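Side-chain contact in general odorant-binding protein 28a (Drosophila melanogaster, PDB 6QQ4), which probably binds and carries small odorants, and takes part in detecting the floral odour beta-ionone: residues I54-A57 against N58-D62. Residues are numbered along the deposited sequence; the frame is centred on the assembly and turned at random.
Sequences ILDA and NGKLD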
ATOM      1  N   ILE A  54       1.918   4.124  -6.761  1.00 41.98           N
ATOM      2  CA  ILE A  54       1.279   2.850  -7.079  1.00 43.40           C
ATOM      3  C   ILE A  54      -0.228   3.080  -7.269  1.00 37.35           C
ATOM      4  O   ILE A  54      -0.893   2.358  -8.015  1.00 39.37           O
ATOM      5  CB  ILE A  54       1.574   1.769  -5.990  1.00 42.50           C
ATOM      6  CG1 ILE A  54       0.937   0.415  -6.350  1.00 45.53           C
ATOM      7  CG2 ILE A  54       1.174   2.256  -4.582  1.00 41.46           C
ATOM      8  CD1 ILE A  54       1.475  -0.235  -7.650  1.00 43.42           C
ATOM      9  N   LEU A  55      -0.747   4.124  -6.634  1.00 38.71           N
ATOM     10  CA  LEU A  55      -2.112   4.577  -6.890  1.00 38.59           C
ATOM     11  C   LEU A  55      -2.070   5.914  -7.623  1.00 36.47           C
ATOM     12  O   LEU A  55      -1.419   6.850  -7.165  1.00 37.20           O
ATOM     13  CB  LEU A  55      -2.898   4.715  -5.581  1.00 36.47           C
ATOM     14  CG  LEU A  55      -4.383   5.042  -5.722  1.00 35.61           C
ATOM     15  CD1 LEU A  55      -5.060   3.920  -6.432  1.00 28.30           C
ATOM     16  CD2 LEU A  55      -5.021   5.284  -4.323  1.00 31.68           C
ATOM     17  N   ASP A  56      -2.765   6.012  -8.752  1.00 40.69           N
ATOM     18  CA  ASP A  56      -2.694   7.241  -9.540  1.00 43.43           C
ATOM     19  C   ASP A  56      -3.845   8.190  -9.218  1.00 40.90           C
ATOM     20  O   ASP A  56      -4.765   7.842  -8.474  1.00 41.93           O
ATOM     21  CB  ASP A  56      -2.654   6.938 -11.047  1.00 38.99           C
ATOM     22  CG  ASP A  56      -3.919   6.262 -11.566  1.00 44.85           C
ATOM     23  OD1 ASP A  56      -5.039   6.589 -11.112  1.00 41.81           O
ATOM     24  OD2 ASP A  56      -3.790   5.406 -12.469  1.00 47.20           O
ATOM     25  N   ALA A  57      -3.773   9.380  -9.807  1.00 35.84           N
ATOM     26  CA  ALA A  57      -4.697  10.483  -9.572  1.00 37.76           C
ATOM     27  C   ALA A  57      -6.152  10.165  -9.908  1.00 39.00           C
ATOM     28  O   ALA A  57      -7.054  10.910  -9.523  1.00 38.99           O
ATOM     29  CB  ALA A  57      -4.233  11.716 -10.373  1.00 40.01           C
ATOM     30  N   ASN A  58      -6.388   9.072 -10.629  1.00 41.62           N
ATOM     31  CA  ASN A  58      -7.755   8.605 -10.840  1.00 40.58           C
ATOM     32  C   ASN A  58      -8.084   7.389  -9.977  1.00 38.77           C
ATOM     33  O   ASN A  58      -9.078   6.700 -10.202  1.00 38.97           O
ATOM     34  CB  ASN A  58      -7.993   8.291 -12.313  1.00 44.88           C
ATOM     35  CG  ASN A  58      -8.448   9.515 -13.093  1.00 55.04           C
ATOM     36  OD1 ASN A  58      -7.629  10.324 -13.522  1.00 49.03           O
ATOM     37  ND2 ASN A  58      -9.764   9.667 -13.256  1.00 60.86           N
ATOM     38  N   GLY A  59      -7.253   7.142  -8.975  1.00 38.15           N
ATOM     39  CA  GLY A  59      -7.544   6.098  -8.002  1.00 37.29           C
ATOM     40  C   GLY A  59      -7.498   4.686  -8.547  1.00 38.40           C
ATOM     41  O   GLY A  59      -8.239   3.807  -8.097  1.00 34.15           O
ATOM     42  N   LYS A  60      -6.615   4.456  -9.511  1.00 38.25           N
ATOM     43  CA  LYS A  60      -6.420   3.118 -10.059  1.00 34.82           C
ATOM     44  C   LYS A  60      -4.962   2.730  -9.865  1.00 34.95           C
ATOM     45  O   LYS A  60      -4.101   3.594  -9.772  1.00 36.62           O
ATOM     46  CB  LYS A  60      -6.804   3.065 -11.538  1.00 44.63           C
ATOM     47  CG  LYS A  60      -8.202   3.606 -11.846  1.00 43.84           C
ATOM     48  CD  LYS A  60      -9.307   2.730 -11.285  1.00 41.36           C
ATOM     49  CE  LYS A  60     -10.682   3.267 -11.674  1.00 45.73           C
ATOM     50  NZ  LYS A  60     -11.703   3.077 -10.578  1.00 43.00           N
ATOM     51  N   LEU A  61      -4.682   1.434  -9.779  1.00 36.94           N
ATOM     52  CA  LEU A  61      -3.311   0.991  -9.552  1.00 38.76           C
ATOM     53  C   LEU A  61      -2.461   1.289 -10.792  1.00 40.34           C
ATOM     54  O   LEU A  61      -2.900   1.062 -11.922  1.00 41.49           O
ATOM     55  CB  LEU A  61      -3.265  -0.507  -9.222  1.00 37.97           C
ATOM     56  CG  LEU A  61      -2.180  -0.951  -8.243  1.00 36.94           C
ATOM     57  CD1 LEU A  61      -2.553  -0.535  -6.821  1.00 41.97           C
ATOM     58  CD2 LEU A  61      -1.951  -2.449  -8.335  1.00 42.53           C
ATOM     59  N   ASP A  62      -1.261   1.810 -10.565  1.00 41.52           N
ATOM     60  CA  ASP A  62      -0.323   2.133 -11.633  1.00 46.17           C
ATOM     61  C   ASP A  62       0.956   1.316 -11.465  1.00 47.15           C
ATOM     62  O   ASP A  62       1.794   1.636 -10.625  1.00 41.81           O
ATOM     63  CB  ASP A  62      -0.003   3.626 -11.623  1.00 46.83           C
ATOM     64  CG  ASP A  62       0.680   4.096 -12.901  1.00 51.07           C
ATOM     65  OD1 ASP A  62       1.497   3.338 -13.470  1.00 48.54           O
ATOM     66  OD2 ASP A  62       0.398   5.238 -13.329  1.00 50.99           O
TER
HETATM   67  O   HOH W   1      -3.078   3.079 -13.726  1.00 44.19           O
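With chi1 at 64°, the carboxylate of Asp56 sits between its own backbone N and carbonyl carbon, folded back over the turn towards Asn58 and Lys60; Ile54 holds CG1 anti to its N (-178°), alongside Leu61. Asp56 OD1 accepts a bent bond from Asn58 N (2.9 Å) on its anti side and a straighter one from Lys60 N (3.1 Å), well above the carboxylate plane on the opposite face. A short acidic side chain suits this first position of a type I turn, closed by Gly59 N on Asp56 O (2.6 Å); Gly59, the last position, readily adopts positive phi. With Asp56 N bonded to Lys60 O (2.9 Å), this resembles a type I + G1 bulge hairpin without regular strands, linking helices 39-52 and 66-74. Asp62 N adds a bond to Ile54 O (2.6 Å). Apolar Ile54 CG1 meets Leu61 CD1 at 3.6 Å, Leu61 also touching Phe111; a pentaethylene glycol near Ile54 may mark a pocket. Leu55 CD1 packs on Gly59 C, and the Leu55 side chain touches Ala104 and Tyr107 of helix 100-117. A water donates to Asp56 OD2 and Leu61 O. Asp62 OD2, 4.3 Å from Asp56 OD2, might raise the proton affinity of Asp56, whereas the two N-H groups on OD1 should stabilise its charged form.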